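Local atomic coordinates of alanine racemase (Actinobacillus succinogenes, PDB entry 3C3K), a protein that has the two-lobed periplasmic-binding-protein-like fold shared with LacI-type regulators and probably binds a small ligand between its lobes. Residues B[116-129]-B[146-160]. Numbering follows the deposited sequence.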
loop_
_atom_site.group_PDB
_atom_site.type_symbol
_atom_site.label_atom_id
_atom_site.label_comp_id
_atom_site.label_asym_id
_atom_site.label_seq_id
_atom_site.Cartn_x
_atom_site.Cartn_y
_atom_site.Cartn_z
ATOM N N VAL B 116 23.088 13.224 2.415
ATOM C CA VAL B 116 23.657 14.408 3.055
ATOM C C VAL B 116 24.768 15.050 2.222
ATOM O O VAL B 116 24.782 16.268 2.051
ATOM C CB VAL B 116 24.174 14.099 4.447
ATOM C CG1 VAL B 116 24.849 15.330 5.053
ATOM C CG2 VAL B 116 23.022 13.640 5.317
ATOM N N ASP B 117 25.668 14.259 1.667
ATOM C CA ASP B 117 26.703 14.890 0.858
ATOM C C ASP B 117 26.103 15.673 -0.306
ATOM O O ASP B 117 26.615 16.727 -0.618
ATOM C CB ASP B 117 27.710 13.891 0.291
ATOM C CG ASP B 117 28.555 13.265 1.338
ATOM O OD1 ASP B 117 28.593 13.735 2.498
ATOM O OD2 ASP B 117 29.198 12.276 0.982
ATOM N N GLN B 118 25.041 15.152 -0.952
ATOM C CA GLN B 118 24.450 15.834 -2.104
ATOM C C GLN B 118 23.751 17.111 -1.698
ATOM O O GLN B 118 23.920 18.135 -2.331
ATOM C CB GLN B 118 23.448 14.955 -2.842
ATOM C CG GLN B 118 24.024 13.685 -3.419
ATOM C CD GLN B 118 25.383 13.875 -3.963
ATOM O OE1 GLN B 118 25.566 14.579 -4.956
ATOM N NE2 GLN B 118 26.363 13.207 -3.356
ATOM N N LEU B 119 22.951 17.055 -0.638
ATOM C CA LEU B 119 22.396 18.279 -0.074
ATOM C C LEU B 119 23.466 19.338 0.259
ATOM O O LEU B 119 23.277 20.489 -0.051
ATOM C CB LEU B 119 21.458 17.999 1.112
ATOM C CG LEU B 119 20.205 17.205 0.765
ATOM C CD1 LEU B 119 19.591 16.567 2.019
ATOM C CD2 LEU B 119 19.170 18.070 0.022
ATOM N N VAL B 120 24.569 18.959 0.870
ATOM C CA VAL B 120 25.634 19.930 1.218
ATOM C C VAL B 120 26.315 20.488 -0.020
ATOM O O VAL B 120 26.605 21.683 -0.062
ATOM C CB VAL B 120 26.668 19.276 2.161
ATOM C CG1 VAL B 120 28.048 20.063 2.220
ATOM C CG2 VAL B 120 26.066 19.099 3.548
ATOM N N LYS B 121 26.507 19.657 -1.056
ATOM C CA LYS B 121 27.057 20.110 -2.311
ATOM C C LYS B 121 26.178 21.164 -2.946
ATOM O O LYS B 121 26.653 22.076 -3.613
ATOM C CB LYS B 121 27.204 18.933 -3.312
ATOM C CG LYS B 121 28.606 18.328 -3.382
ATOM C CD LYS B 121 28.690 17.192 -4.411
ATOM C CE LYS B 121 28.602 17.746 -5.837
ATOM N NZ LYS B 121 29.684 17.198 -6.753
ATOM N N SER B 122 24.870 21.014 -2.796
ATOM C CA SER B 122 23.965 21.931 -3.444
ATOM C C SER B 122 23.831 23.182 -2.594
ATOM O O SER B 122 23.069 24.049 -2.946
ATOM C CB SER B 122 22.613 21.275 -3.703
ATOM O OG SER B 122 21.834 21.300 -2.524
ATOM N N GLY B 123 24.586 23.279 -1.482
ATOM C CA GLY B 123 24.637 24.529 -0.720
ATOM C C GLY B 123 23.779 24.555 0.545
ATOM O O GLY B 123 23.744 25.567 1.226
ATOM N N LYS B 124 23.090 23.443 0.859
ATOM C CA LYS B 124 22.219 23.340 2.028
ATOM C C LYS B 124 23.036 23.162 3.324
ATOM O O LYS B 124 24.034 22.499 3.309
ATOM C CB LYS B 124 21.213 22.183 1.840
ATOM C CG LYS B 124 20.277 22.375 0.646
ATOM C CD LYS B 124 19.443 23.663 0.853
ATOM C CE LYS B 124 18.439 23.913 -0.270
ATOM N NZ LYS B 124 17.295 24.788 0.266
ATOM N N LYS B 125 22.618 23.761 4.432
ATOM C CA LYS B 125 23.450 23.840 5.601
ATOM C C LYS B 125 22.658 23.495 6.874
ATOM O O LYS B 125 23.230 23.242 7.948
ATOM C CB LYS B 125 24.037 25.259 5.725
ATOM C CG LYS B 125 25.354 25.396 4.964
ATOM C CD LYS B 125 25.969 26.758 5.164
ATOM C CE LYS B 125 27.186 26.930 4.287
ATOM N NZ LYS B 125 26.958 26.438 2.878
ATOM N N ARG B 126 21.343 23.432 6.750
ATOM C CA ARG B 126 20.521 23.070 7.903
ATOM C C ARG B 126 19.581 21.950 7.502
ATOM O O ARG B 126 18.409 22.200 7.127
ATOM C CB ARG B 126 19.743 24.284 8.411
ATOM C CG ARG B 126 20.651 25.339 9.043
ATOM C CD ARG B 126 20.004 26.754 9.340
ATOM N NE ARG B 126 18.970 27.229 8.419
ATOM C CZ ARG B 126 19.162 27.918 7.284
ATOM N NH1 ARG B 126 20.381 28.236 6.861
ATOM N NH2 ARG B 126 18.106 28.302 6.545
ATOM N N ILE B 127 20.098 20.726 7.552
ATOM C CA ILE B 127 19.400 19.591 7.023
ATOM C C ILE B 127 18.773 18.904 8.233
ATOM O O ILE B 127 19.487 18.593 9.207
ATOM C CB ILE B 127 20.368 18.625 6.275
ATOM C CG1 ILE B 127 21.038 19.330 5.096
ATOM C CG2 ILE B 127 19.600 17.335 5.796
ATOM C CD1 ILE B 127 22.330 18.740 4.663
ATOM N N ALA B 128 17.470 18.670 8.173
ATOM C CA ALA B 128 16.692 17.968 9.218
ATOM C C ALA B 128 16.371 16.562 8.719
ATOM O O ALA B 128 16.447 16.281 7.491
ATOM C CB ALA B 128 15.341 18.760 9.554
ATOM N N LEU B 129 16.061 15.676 9.668
ATOM C CA LEU B 129 15.674 14.298 9.406
ATOM C C LEU B 129 14.276 14.031 9.983
ATOM O O LEU B 129 13.963 14.419 11.124
ATOM C CB LEU B 129 16.712 13.317 10.006
ATOM C CG LEU B 129 16.486 11.804 9.833
ATOM C CD1 LEU B 129 16.919 11.405 8.365
ATOM C CD2 LEU B 129 17.316 10.982 10.821
ATOM N N TYR B 146 23.091 10.101 8.879
ATOM C CA TYR B 146 22.731 11.536 8.831
ATOM C C TYR B 146 23.552 12.343 9.877
ATOM O O TYR B 146 24.146 13.336 9.557
ATOM C CB TYR B 146 21.223 11.711 9.137
ATOM C CG TYR B 146 20.752 13.060 9.649
ATOM C CD1 TYR B 146 20.469 13.252 11.021
ATOM C CD2 TYR B 146 20.489 14.118 8.772
ATOM C CE1 TYR B 146 20.032 14.469 11.519
ATOM C CE2 TYR B 146 20.000 15.348 9.264
ATOM C CZ TYR B 146 19.817 15.514 10.663
ATOM O OH TYR B 146 19.362 16.711 11.182
ATOM N N LEU B 147 23.564 11.915 11.132
ATOM C CA LEU B 147 24.189 12.725 12.203
ATOM C C LEU B 147 25.717 12.798 12.026
ATOM O O LEU B 147 26.329 13.869 12.131
ATOM C CB LEU B 147 23.934 12.054 13.518
ATOM C CG LEU B 147 22.548 12.245 14.109
ATOM C CD1 LEU B 147 22.464 11.387 15.386
ATOM C CD2 LEU B 147 22.418 13.691 14.395
ATOM N N ASN B 148 26.323 11.656 11.711
ATOM C CA ASN B 148 27.772 11.600 11.462
ATOM C C ASN B 148 28.199 12.409 10.268
ATOM O O ASN B 148 29.296 13.003 10.270
ATOM C CB ASN B 148 28.287 10.160 11.287
ATOM C CG ASN B 148 28.036 9.308 12.504
ATOM O OD1 ASN B 148 27.896 9.818 13.612
ATOM N ND2 ASN B 148 27.958 7.995 12.301
ATOM N N ARG B 149 27.392 12.431 9.224
ATOM C CA ARG B 149 27.820 13.137 8.014
ATOM C C ARG B 149 27.669 14.636 8.174
ATOM O O ARG B 149 28.432 15.430 7.633
ATOM C CB ARG B 149 27.035 12.591 6.820
ATOM C CG ARG B 149 27.746 12.687 5.525
ATOM C CD ARG B 149 28.973 11.775 5.501
ATOM N NE ARG B 149 29.728 11.977 4.278
ATOM C CZ ARG B 149 30.969 11.561 4.131
ATOM N NH1 ARG B 149 31.538 10.914 5.128
ATOM N NH2 ARG B 149 31.634 11.803 3.011
ATOM N N LEU B 150 26.714 15.070 8.979
ATOM C CA LEU B 150 26.631 16.509 9.299
ATOM C C LEU B 150 27.875 16.974 10.022
ATOM O O LEU B 150 28.355 18.058 9.743
ATOM C CB LEU B 150 25.389 16.895 10.126
ATOM C CG LEU B 150 23.991 16.656 9.509
ATOM C CD1 LEU B 150 22.876 17.138 10.475
ATOM C CD2 LEU B 150 23.866 17.329 8.154
ATOM N N LYS B 151 28.330 16.183 10.999
ATOM C CA LYS B 151 29.500 16.512 11.832
ATOM C C LYS B 151 30.716 16.428 10.927
ATOM O O LYS B 151 31.673 17.179 11.078
ATOM C CB LYS B 151 29.716 15.487 12.954
ATOM C CG LYS B 151 28.675 15.341 14.104
ATOM C CD LYS B 151 28.183 16.690 14.574
ATOM C CE LYS B 151 26.757 17.006 14.013
ATOM N NZ LYS B 151 26.211 18.413 14.256
ATOM N N PHE B 152 30.706 15.466 10.015
ATOM C CA PHE B 152 31.787 15.384 9.055
ATOM C C PHE B 152 31.943 16.657 8.225
ATOM O O PHE B 152 33.035 17.027 7.815
ATOM C CB PHE B 152 31.546 14.216 8.122
ATOM C CG PHE B 152 32.489 14.149 6.994
ATOM C CD1 PHE B 152 33.770 13.601 7.170
ATOM C CD2 PHE B 152 32.087 14.505 5.754
ATOM C CE1 PHE B 152 34.643 13.484 6.088
ATOM C CE2 PHE B 152 32.946 14.398 4.673
ATOM C CZ PHE B 152 34.219 13.899 4.835
ATOM N N HIS B 153 30.828 17.297 7.933
ATOM C CA HIS B 153 30.859 18.559 7.164
ATOM C C HIS B 153 30.918 19.778 8.076
ATOM O O HIS B 153 30.786 20.898 7.641
ATOM C CB HIS B 153 29.635 18.637 6.236
ATOM C CG HIS B 153 29.729 17.714 5.057
ATOM N ND1 HIS B 153 30.722 17.821 4.105
ATOM C CD2 HIS B 153 28.969 16.647 4.700
ATOM C CE1 HIS B 153 30.543 16.880 3.190
ATOM N NE2 HIS B 153 29.498 16.143 3.534
ATOM N N GLY B 154 31.076 19.539 9.365
ATOM C CA GLY B 154 31.178 20.637 10.312
ATOM C C GLY B 154 29.948 21.522 10.384
ATOM O O GLY B 154 30.081 22.678 10.633
ATOM N N LEU B 155 28.761 20.975 10.099
ATOM C CA LEU B 155 27.525 21.723 10.155
ATOM C C LEU B 155 27.089 21.860 11.616
ATOM O O LEU B 155 27.153 20.930 12.381
ATOM C CB LEU B 155 26.442 21.076 9.268
ATOM C CG LEU B 155 26.875 20.832 7.785
ATOM C CD1 LEU B 155 25.890 20.114 6.920
ATOM C CD2 LEU B 155 27.213 22.140 7.069
ATOM N N ASP B 156 26.599 23.025 11.996
ATOM C CA ASP B 156 26.155 23.213 13.371
ATOM C C ASP B 156 24.700 22.700 13.625
ATOM O O ASP B 156 24.355 22.228 14.733
ATOM C CB ASP B 156 26.254 24.686 13.683
ATOM C CG ASP B 156 26.187 24.968 15.205
ATOM O OD1 ASP B 156 26.200 24.009 16.041
ATOM O OD2 ASP B 156 26.112 26.154 15.545
ATOM N N TYR B 157 23.869 22.738 12.597
ATOM C CA TYR B 157 22.456 22.366 12.731
ATOM C C TYR B 157 22.253 20.871 12.596
ATOM O O TYR B 157 22.713 20.215 11.606
ATOM C CB TYR B 157 21.619 23.085 11.657
ATOM C CG TYR B 157 20.125 22.781 11.604
ATOM C CD1 TYR B 157 19.194 23.679 12.105
ATOM C CD2 TYR B 157 19.649 21.630 10.979
ATOM C CE1 TYR B 157 17.826 23.416 12.033
ATOM C CE2 TYR B 157 18.313 21.340 10.925
ATOM C CZ TYR B 157 17.395 22.241 11.445
ATOM O OH TYR B 157 16.064 21.978 11.344
ATOM N N SER B 158 21.491 20.376 13.560
ATOM C CA SER B 158 21.058 19.022 13.606
ATOM C C SER B 158 19.641 19.037 14.079
ATOM O O SER B 158 19.316 19.758 15.077
ATOM C CB SER B 158 21.830 18.293 14.703
ATOM O OG SER B 158 22.156 17.057 14.228
ATOM N N ARG B 159 18.788 18.273 13.378
ATOM C CA ARG B 159 17.527 17.939 13.950
ATOM C C ARG B 159 16.676 16.843 13.443
ATOM O O ARG B 159 16.522 16.654 12.235
ATOM C CB ARG B 159 16.855 19.037 14.726
ATOM C CG ARG B 159 15.770 19.908 14.205
ATOM C CD ARG B 159 15.387 20.735 15.500
ATOM N NE ARG B 159 15.687 22.178 15.354
ATOM C CZ ARG B 159 16.859 22.768 15.644
ATOM N NH1 ARG B 159 17.004 24.078 15.437
ATOM N NH2 ARG B 159 17.896 22.069 16.107
ATOM N N ILE B 160 16.062 16.148 14.384
ATOM C CA ILE B 160 15.343 14.938 14.045
ATOM C C ILE B 160 13.953 15.021 14.607
ATOM O O ILE B 160 13.757 15.376 15.806
ATOM C CB ILE B 160 16.051 13.723 14.655
ATOM C CG1 ILE B 160 17.468 13.671 14.144
ATOM C CG2 ILE B 160 15.278 12.410 14.358
ATOM C CD1 ILE B 160 18.436 12.761 14.935
HETATM O O HOH W 1 22.612 20.615 8.815
HETATM O O HOH W 2 24.499 24.461 10.022
#
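L129 CB lies over the centre of the Y146 ring, 3.7 Å from its centroid and 5° off the normal, which defines a CH-pi contact; L150 CG covers the rim of the opposite face, and the I127 carbonyl sits at the edge. The H153 ring is likewise sandwiched, V120 CG1 on one face and F152 on the other, with D117 OD1 at its edge. R126 CB lies over a face of the Y157 ring, offset toward the rim, in a CH-pi contact, and I127 O meets that ring's edge. In the beta-alpha-beta unit of strand 127-131, helix 137-152 and strand 159-162, part of the Rossmann-like parallel sheet of a periplasmic-binding-protein-like lobe, Y146 joins helix to strands, Y157 lies against 126-128, and H153 ties the helix end to the preceding helix 108-121.

Where the helices meet, D117 OD1 takes two bonds: R149 NE at 2.7 Å on its syn lone pair, and H153 NE2 at 2.8 Å from above the carboxylate plane. R149 NH2 reaches D117 OD2 at a more bent 140°, giving a side-on, two-nitrogen salt bridge. These donors would probably favour the ionised carboxylate. With CG anti to the backbone N and a bend at chi2 (67°), R149 brings NE and NH2 to D117, while its guanidinium packs against F152. Apolar contacts flank it: V116 CG1 meets L150 CD2, and V120 CG2 touches L155 CD1 at 3.5 Å.

Nearer the sheet, water 1 links K125 O, I127 N and Y157 O just before the strands pair in parallel through L129 N to R159 O, 2.8 Å. Buried Y146 OH joins both strands: it donates to I127 O at 2.7 Å and accepts from R159 N at 2.8 Å.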